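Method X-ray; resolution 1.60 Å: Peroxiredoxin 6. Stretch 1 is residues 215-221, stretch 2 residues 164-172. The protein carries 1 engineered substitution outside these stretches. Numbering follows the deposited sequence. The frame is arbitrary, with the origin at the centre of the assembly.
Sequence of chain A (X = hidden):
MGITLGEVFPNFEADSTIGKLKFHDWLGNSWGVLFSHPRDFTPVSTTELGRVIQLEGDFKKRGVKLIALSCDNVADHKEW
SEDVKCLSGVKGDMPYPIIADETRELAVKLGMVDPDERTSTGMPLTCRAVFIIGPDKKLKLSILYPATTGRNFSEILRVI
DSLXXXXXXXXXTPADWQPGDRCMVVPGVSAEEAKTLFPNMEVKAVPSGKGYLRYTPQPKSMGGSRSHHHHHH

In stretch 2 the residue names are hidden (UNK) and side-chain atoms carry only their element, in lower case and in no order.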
# COMPACT_ATOMS: atom_id res chain seq x y z
N TYR A 215 20.18 -15.52 4.29
CA TYR A 215 20.46 -14.30 3.53
C TYR A 215 21.33 -14.67 2.33
O TYR A 215 22.19 -15.55 2.40
CB TYR A 215 21.24 -13.28 4.31
CG TYR A 215 20.62 -12.71 5.57
CD1 TYR A 215 20.88 -13.31 6.80
CD2 TYR A 215 19.84 -11.55 5.56
CE1 TYR A 215 20.37 -12.80 7.99
CE2 TYR A 215 19.30 -11.02 6.77
CZ TYR A 215 19.60 -11.66 7.97
OH TYR A 215 19.10 -11.19 9.20
N THR A 216 21.21 -13.89 1.28
CA THR A 216 22.16 -13.96 0.17
C THR A 216 22.34 -12.56 -0.49
O THR A 216 21.39 -11.78 -0.50
CB THR A 216 21.67 -15.02 -0.89
OG1 THR A 216 22.72 -15.23 -1.86
CG2 THR A 216 20.32 -14.58 -1.58
N PRO A 217 23.51 -12.25 -1.06
CA PRO A 217 23.55 -11.02 -1.89
C PRO A 217 22.46 -11.02 -2.96
O PRO A 217 22.05 -12.09 -3.46
CB PRO A 217 24.92 -11.08 -2.56
CG PRO A 217 25.75 -11.97 -1.71
CD PRO A 217 24.79 -12.97 -1.06
N GLN A 218 21.96 -9.84 -3.33
CA GLN A 218 20.95 -9.78 -4.34
C GLN A 218 21.49 -10.39 -5.64
O GLN A 218 22.56 -9.98 -6.13
CB GLN A 218 20.50 -8.35 -4.55
CG GLN A 218 19.57 -8.20 -5.75
CD GLN A 218 18.97 -6.80 -5.83
OE1 GLN A 218 18.88 -6.09 -4.80
NE2 GLN A 218 18.44 -6.46 -6.99
N PRO A 219 20.77 -11.39 -6.18
CA PRO A 219 21.22 -11.94 -7.48
C PRO A 219 21.11 -10.94 -8.62
O PRO A 219 20.18 -10.13 -8.64
CB PRO A 219 20.26 -13.12 -7.74
CG PRO A 219 19.41 -13.23 -6.59
CD PRO A 219 19.59 -12.09 -5.63
N LYS A 220 22.05 -10.99 -9.55
CA LYS A 220 21.87 -10.31 -10.84
C LYS A 220 20.62 -10.87 -11.57
O LYS A 220 20.42 -12.08 -11.56
CB LYS A 220 23.11 -10.48 -11.71
CG LYS A 220 22.83 -10.19 -13.20
CD LYS A 220 24.01 -9.62 -13.99
CE LYS A 220 23.60 -9.44 -15.48
NZ LYS A 220 22.13 -9.09 -15.67
N SER A 221 19.83 -10.01 -12.23
CA SER A 221 18.53 -10.43 -12.82
C SER A 221 18.28 -9.74 -14.17
O SER A 221 18.93 -8.74 -14.48
CB SER A 221 17.37 -10.12 -11.84
OG SER A 221 17.25 -8.72 -11.58
N UNK A 164 9.89 -7.42 -9.63
CA UNK A 164 10.55 -7.84 -10.89
C UNK A 164 11.69 -8.80 -10.55
O UNK A 164 11.90 -9.80 -11.27
n UNK A 164 9.48 -4.38 -14.07
c UNK A 164 11.01 -6.65 -11.68
c UNK A 164 9.86 -5.83 -12.21
o UNK A 164 11.37 -4.13 -12.93
c UNK A 164 10.30 -4.71 -13.10
N UNK A 165 12.39 -8.53 -9.45
CA UNK A 165 13.48 -9.46 -9.01
C UNK A 165 12.96 -10.83 -8.57
O UNK A 165 13.45 -11.89 -8.99
c UNK A 165 15.25 -9.67 -7.13
c UNK A 165 15.72 -9.02 -5.81
c UNK A 165 16.43 -10.04 -8.10
c UNK A 165 14.23 -8.80 -7.85
N UNK A 166 11.92 -10.83 -7.71
CA UNK A 166 11.44 -12.07 -7.15
C UNK A 166 10.62 -12.88 -8.13
O UNK A 166 10.32 -14.04 -7.85
o UNK A 166 9.47 -10.93 -6.24
c UNK A 166 11.51 -11.04 -4.79
c UNK A 166 10.62 -11.75 -5.85
N UNK A 167 10.17 -12.28 -9.25
CA UNK A 167 9.61 -13.03 -10.39
C UNK A 167 10.64 -13.92 -11.05
O UNK A 167 10.27 -14.93 -11.63
c UNK A 167 9.07 -12.07 -11.42
N UNK A 168 11.89 -13.50 -11.03
CA UNK A 168 12.98 -14.16 -11.76
C UNK A 168 13.86 -15.08 -10.90
O UNK A 168 14.43 -16.05 -11.43
c UNK A 168 14.37 -11.16 -13.81
n UNK A 168 14.30 -9.96 -13.25
o UNK A 168 15.28 -11.49 -14.59
c UNK A 168 13.89 -13.10 -12.35
c UNK A 168 13.31 -12.20 -13.39
N UNK A 169 14.03 -14.74 -9.63
CA UNK A 169 14.98 -15.42 -8.74
C UNK A 169 14.30 -15.95 -7.47
O UNK A 169 13.33 -15.38 -6.99
n UNK A 169 19.12 -15.21 -12.28
c UNK A 169 17.65 -14.82 -10.34
c UNK A 169 16.82 -13.81 -9.65
c UNK A 169 16.13 -14.44 -8.40
c UNK A 169 18.28 -14.24 -11.60
N UNK A 170 14.87 -17.01 -6.88
CA UNK A 170 14.28 -17.72 -5.70
C UNK A 170 14.64 -17.02 -4.39
O UNK A 170 15.13 -17.60 -3.41
c UNK A 170 14.67 -21.33 -6.90
c UNK A 170 14.28 -19.90 -6.95
n UNK A 170 14.47 -23.49 -8.16
c UNK A 170 14.73 -19.17 -5.69
c UNK A 170 14.01 -22.09 -8.05
N UNK A 171 14.30 -15.75 -4.40
CA UNK A 171 14.56 -14.89 -3.24
C UNK A 171 13.28 -14.12 -2.90
O UNK A 171 12.40 -14.03 -3.70
c UNK A 171 15.45 -12.84 -4.60
c UNK A 171 17.05 -14.67 -3.67
c UNK A 171 15.74 -13.88 -3.42
N UNK A 172 13.29 -13.53 -1.72
CA UNK A 172 12.21 -12.59 -1.30
C UNK A 172 12.92 -11.43 -0.63
O UNK A 172 13.96 -11.59 -0.03
c UNK A 172 11.20 -13.26 -0.36
O HOH W 1 21.47 -14.37 -11.07

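Position 164 carries three side-chain carbons in a row, the third bonded to one oxygen and one nitrogen. This is a terminal carboxamide one methylene longer than asparagine's, and its CB, the nearest side-chain atom, is 6.6 Å from Ser221 OG, too far for contact: Gln164.

Position 165 has four carbons forked at the second, with no heteroatom. Its CA-to-CB bond points sideways, but chi1 near 172° brings the fork nearer to stretch 1, one tip lying against the carbonyl of Pro219 and the other near the amide end of Gln218. The fork defines Leu165; CD1 is 3.8 Å from Pro219 O, and CD2 is 3.9 Å from Gln218 NE2.

At 166, the first carbon bears one oxygen and one carbon, the pattern of Thr166, which is out of reach of stretch 1. A lone carbon at 167 gives Ala167, likewise remote.

Position 168 repeats the pattern of three carbons, one oxygen and one nitrogen, and its CB points toward stretch 1, with the amide near Ser221. It is Gln168. Its NE2 approaches Ser221 CB at 3.4 Å, a packing contact, while the same NE2 donates to Gln164 O at 3.1 Å with an angle of 166°, which anchors the amide to the helix backbone.

Position 169 shows four carbons in a row ending in nitrogen, an unbranched amine that extends past Pro219 toward Lys220: Lys169. Its CB lies 3.9 Å from Pro219 CG, and its CE lies 3.0 Å from Lys220 O. Lys169 NZ is 3.5 Å from Lys220 O, but the angle is too poor for a hydrogen bond.

Position 170 has the same chain of four carbons and a nitrogen, but its end leads away from stretch 1; it is Lys170. At 171, one carbon carries two others, a fork at CB facing Thr216 and Pro219. This is Val171, whose CG1 is 3.9 Å from Thr216 CG2 and 4.0 Å from Pro219 CG. The single carbon at 172 gives Ala172, out of reach.

The contact buries 372 Å², both sides summed, without a direct hydrogen bond. Pro219 is central: its ring packs on Lys169 CB and Val171 CG1, and its carbonyl meets Leu165. Ser221 OG continues the apposition, 3.8 Å from Leu165 CD1. The polar link is made by water 1, which accepts from Lys169 NZ at 2.8 Å and donates to Lys220 O at 2.6 Å, bridging the amine and carbonyl that fail to bond directly.

Stretch 2, residues 164-172: QLTAQKKVA
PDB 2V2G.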